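Long-range contact in DNA repair protein RAD7 (Saccharomyces cerevisiae, PDB 5ZB2), which acts in the global genome repair complex, which promotes nucleotide excision repair of damage in nontranscribing DNA, and binds the partner protein Elc1: residues S192-V204 / D221-I234. Numbering follows the deposited sequence.
Sequences SISNYALLPQYLV and DVNDEIIINLLGQI
V222 sets its CG2 methyl squarely over the centre of the Y196 ring, a CH-pi contact in which CG2 lies 3.6 Å from the ring centroid and 14° off the normal. I193 CG2 lies against the opposite face, nearer the rim, so the ring is held between two methyls. The CB of Y196 points at 221-234, and the side chain also packs on I213 of strand 210-214.

Further along, I226 reaches over the 3-10 turn: its CD1 meets A197 CB at 3.7 Å, while its other branch, CG2, rests on Y196 O. P200 packs through CB and CG against N229 CB, with CG also near I226 O and L230 N. CG of L230 lies opposite the backbone N (chi1 -165°) and the chain then bends, which brings CD1 against both L199 CB at 3.9 Å and L203 CD1 at 4.0 Å. At the far end Q233 sets CG against L203 O and NE2 beside V204 CG1.

Polar contact is left to water. One water donates to S194 O and D221 O, at 3.0 and 2.9 Å respectively; another lies between I193 O and D221 OD2. Within 221-234, N223 caps its helix, its OD1 accepting from I226 N at 2.9 Å.

The contact thus joins the segment carrying helix 199-202 to helix 224-234, neighbouring helices of the leucine-rich repeat solenoid, chiefly by apolar packing, with water linking I193 O and S194 O to D221 through its carboxylate and its carbonyl.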
# COMPACT_ATOMS: atom_id res chain seq x y z
N SER A 192 -6.40 9.97 28.70
CA SER A 192 -5.74 8.95 29.51
C SER A 192 -4.45 9.45 30.16
O SER A 192 -3.79 8.67 30.85
CB SER A 192 -5.43 7.72 28.65
OG SER A 192 -6.62 7.09 28.19
N ILE A 193 -4.09 10.70 29.96
CA ILE A 193 -2.84 11.25 30.49
C ILE A 193 -3.11 11.84 31.86
O ILE A 193 -4.04 12.64 32.04
CB ILE A 193 -2.26 12.30 29.53
CG1 ILE A 193 -1.83 11.66 28.20
CG2 ILE A 193 -1.08 13.04 30.18
CD1 ILE A 193 -0.73 10.61 28.31
N SER A 194 -2.30 11.44 32.84
CA SER A 194 -2.35 12.03 34.18
C SER A 194 -0.99 12.35 34.76
O SER A 194 -0.93 13.12 35.73
CB SER A 194 -3.09 11.10 35.15
OG SER A 194 -2.28 9.97 35.45
N ASN A 195 0.10 11.82 34.22
CA ASN A 195 1.44 11.99 34.79
C ASN A 195 2.15 13.22 34.24
O ASN A 195 3.30 13.15 33.81
CB ASN A 195 2.26 10.73 34.56
CG ASN A 195 1.72 9.53 35.30
OD1 ASN A 195 0.64 9.58 35.88
ND2 ASN A 195 2.48 8.43 35.29
N TYR A 196 1.47 14.37 34.28
CA TYR A 196 2.11 15.61 33.89
C TYR A 196 3.29 15.96 34.79
O TYR A 196 4.15 16.75 34.40
CB TYR A 196 1.09 16.75 33.90
CG TYR A 196 -0.02 16.58 32.90
CD1 TYR A 196 0.13 16.99 31.58
CD2 TYR A 196 -1.23 16.00 33.27
CE1 TYR A 196 -0.89 16.84 30.66
CE2 TYR A 196 -2.26 15.84 32.36
CZ TYR A 196 -2.08 16.26 31.05
OH TYR A 196 -3.11 16.09 30.15
N ALA A 197 3.35 15.36 35.98
CA ALA A 197 4.43 15.62 36.92
C ALA A 197 5.78 15.12 36.43
O ALA A 197 6.81 15.52 36.98
CB ALA A 197 4.10 14.98 38.27
N LEU A 198 5.81 14.26 35.41
CA LEU A 198 7.07 13.77 34.89
C LEU A 198 7.78 14.78 33.99
O LEU A 198 8.98 14.63 33.74
CB LEU A 198 6.86 12.47 34.10
CG LEU A 198 6.31 11.27 34.88
CD1 LEU A 198 6.01 10.12 33.94
CD2 LEU A 198 7.27 10.83 35.97
N LEU A 199 7.07 15.80 33.50
CA LEU A 199 7.67 16.72 32.54
C LEU A 199 8.89 17.44 33.11
O LEU A 199 9.91 17.51 32.40
CB LEU A 199 6.62 17.72 32.04
CG LEU A 199 5.38 17.15 31.32
CD1 LEU A 199 4.54 18.27 30.73
CD2 LEU A 199 5.75 16.14 30.24
N PRO A 200 8.88 17.98 34.33
CA PRO A 200 10.08 18.68 34.82
C PRO A 200 11.31 17.79 34.89
O PRO A 200 12.43 18.29 34.76
CB PRO A 200 9.66 19.18 36.21
CG PRO A 200 8.18 19.19 36.19
CD PRO A 200 7.77 18.06 35.29
N GLN A 201 11.14 16.48 35.07
CA GLN A 201 12.29 15.58 35.15
C GLN A 201 12.99 15.45 33.81
O GLN A 201 14.23 15.43 33.75
CB GLN A 201 11.85 14.19 35.63
CG GLN A 201 11.14 14.18 36.96
CD GLN A 201 10.90 12.77 37.47
OE1 GLN A 201 11.62 11.84 37.10
NE2 GLN A 201 9.89 12.60 38.31
N TYR A 202 12.23 15.35 32.71
CA TYR A 202 12.79 14.92 31.44
C TYR A 202 13.06 16.05 30.46
O TYR A 202 13.89 15.88 29.57
CB TYR A 202 11.85 13.90 30.78
CG TYR A 202 11.86 12.55 31.43
CD1 TYR A 202 12.79 11.58 31.07
CD2 TYR A 202 10.92 12.22 32.40
CE1 TYR A 202 12.79 10.34 31.66
CE2 TYR A 202 10.92 10.97 33.00
CZ TYR A 202 11.86 10.04 32.62
OH TYR A 202 11.86 8.79 33.21
N LEU A 203 12.37 17.18 30.58
CA LEU A 203 12.48 18.26 29.61
C LEU A 203 13.64 19.16 30.03
O LEU A 203 13.45 20.26 30.57
CB LEU A 203 11.17 19.03 29.49
CG LEU A 203 9.95 18.23 29.06
CD1 LEU A 203 8.74 19.14 28.96
CD2 LEU A 203 10.19 17.52 27.73
N VAL A 204 14.86 18.69 29.77
CA VAL A 204 16.07 19.34 30.26
C VAL A 204 16.84 20.06 29.16
O VAL A 204 17.85 20.72 29.47
CB VAL A 204 16.98 18.33 30.98
CG1 VAL A 204 16.24 17.70 32.15
CG2 VAL A 204 17.48 17.27 30.01
N ASP A 221 -4.46 17.21 37.91
CA ASP A 221 -3.20 16.64 37.45
C ASP A 221 -2.27 17.68 36.83
O ASP A 221 -1.09 17.37 36.60
CB ASP A 221 -3.47 15.53 36.44
CG ASP A 221 -4.16 14.32 37.06
OD1 ASP A 221 -4.05 14.14 38.29
OD2 ASP A 221 -4.81 13.56 36.32
N VAL A 222 -2.75 18.88 36.55
CA VAL A 222 -1.92 20.00 36.09
C VAL A 222 -2.07 21.09 37.14
O VAL A 222 -2.92 21.98 37.02
CB VAL A 222 -2.33 20.50 34.70
CG1 VAL A 222 -1.51 21.73 34.31
CG2 VAL A 222 -2.18 19.39 33.67
N ASN A 223 -1.25 21.04 38.19
CA ASN A 223 -1.38 21.94 39.33
C ASN A 223 -0.22 22.94 39.35
O ASN A 223 0.74 22.83 38.60
CB ASN A 223 -1.44 21.15 40.64
CG ASN A 223 -0.25 20.24 40.84
OD1 ASN A 223 0.87 20.54 40.41
ND2 ASN A 223 -0.47 19.12 41.50
N ASP A 224 -0.36 23.93 40.24
CA ASP A 224 0.64 24.99 40.35
C ASP A 224 2.04 24.42 40.53
O ASP A 224 2.99 24.84 39.86
CB ASP A 224 0.30 25.91 41.52
CG ASP A 224 -1.00 26.66 41.32
OD1 ASP A 224 -1.21 27.20 40.21
OD2 ASP A 224 -1.81 26.71 42.27
N GLU A 225 2.18 23.44 41.43
CA GLU A 225 3.50 22.90 41.75
C GLU A 225 4.20 22.37 40.50
O GLU A 225 5.40 22.60 40.31
CB GLU A 225 3.37 21.81 42.80
CG GLU A 225 4.69 21.42 43.46
CD GLU A 225 4.53 20.34 44.52
OE1 GLU A 225 5.36 19.41 44.55
OE2 GLU A 225 3.57 20.43 45.32
N ILE A 226 3.47 21.66 39.64
CA ILE A 226 4.08 21.08 38.45
C ILE A 226 4.51 22.17 37.48
O ILE A 226 5.60 22.11 36.90
CB ILE A 226 3.10 20.08 37.79
CG1 ILE A 226 2.90 18.87 38.70
CG2 ILE A 226 3.62 19.65 36.42
CD1 ILE A 226 1.81 17.92 38.24
N ILE A 227 3.66 23.18 37.28
CA ILE A 227 3.99 24.23 36.31
C ILE A 227 5.13 25.10 36.81
O ILE A 227 5.95 25.57 36.02
CB ILE A 227 2.74 25.07 36.00
CG1 ILE A 227 1.64 24.18 35.39
CG2 ILE A 227 3.08 26.23 35.07
CD1 ILE A 227 2.04 23.43 34.12
N ILE A 228 5.20 25.34 38.12
CA ILE A 228 6.31 26.11 38.68
C ILE A 228 7.62 25.37 38.45
O ILE A 228 8.59 25.94 37.93
CB ILE A 228 6.07 26.40 40.17
CG1 ILE A 228 4.89 27.36 40.32
CG2 ILE A 228 7.33 27.00 40.81
CD1 ILE A 228 4.36 27.45 41.73
N ASN A 229 7.67 24.09 38.83
CA ASN A 229 8.89 23.31 38.62
C ASN A 229 9.27 23.27 37.15
O ASN A 229 10.45 23.37 36.80
CB ASN A 229 8.70 21.90 39.17
CG ASN A 229 8.59 21.87 40.68
OD1 ASN A 229 8.92 22.85 41.35
ND2 ASN A 229 8.13 20.76 41.23
N LEU A 230 8.28 23.15 36.26
CA LEU A 230 8.57 23.15 34.83
C LEU A 230 9.13 24.50 34.39
O LEU A 230 10.10 24.55 33.62
CB LEU A 230 7.31 22.80 34.05
CG LEU A 230 7.46 22.42 32.58
CD1 LEU A 230 8.39 21.22 32.41
CD2 LEU A 230 6.09 22.11 32.00
N LEU A 231 8.54 25.60 34.86
CA LEU A 231 9.05 26.92 34.51
C LEU A 231 10.46 27.13 35.04
O LEU A 231 11.27 27.81 34.39
CB LEU A 231 8.11 28.00 35.04
CG LEU A 231 6.76 28.13 34.32
CD1 LEU A 231 5.87 29.13 35.04
CD2 LEU A 231 6.95 28.54 32.87
N GLY A 232 10.78 26.57 36.20
CA GLY A 232 12.14 26.63 36.71
C GLY A 232 13.15 25.98 35.79
O GLY A 232 14.35 26.24 35.93
N GLN A 233 12.69 25.15 34.86
CA GLN A 233 13.55 24.47 33.91
C GLN A 233 13.61 25.18 32.56
O GLN A 233 14.71 25.42 32.04
CB GLN A 233 13.05 23.03 33.71
CG GLN A 233 13.91 22.17 32.80
CD GLN A 233 15.26 21.86 33.40
OE1 GLN A 233 16.29 22.38 32.96
NE2 GLN A 233 15.27 21.01 34.42
N ILE A 234 12.46 25.55 32.00
CA ILE A 234 12.40 26.03 30.62
C ILE A 234 12.14 27.53 30.51
O ILE A 234 12.23 28.07 29.40
CB ILE A 234 11.33 25.26 29.81
CG1 ILE A 234 9.92 25.58 30.33
CG2 ILE A 234 11.59 23.76 29.87
CD1 ILE A 234 8.79 25.00 29.48
O HOH W 1 -5.83 13.92 33.87
O HOH W 2 0.45 15.11 37.43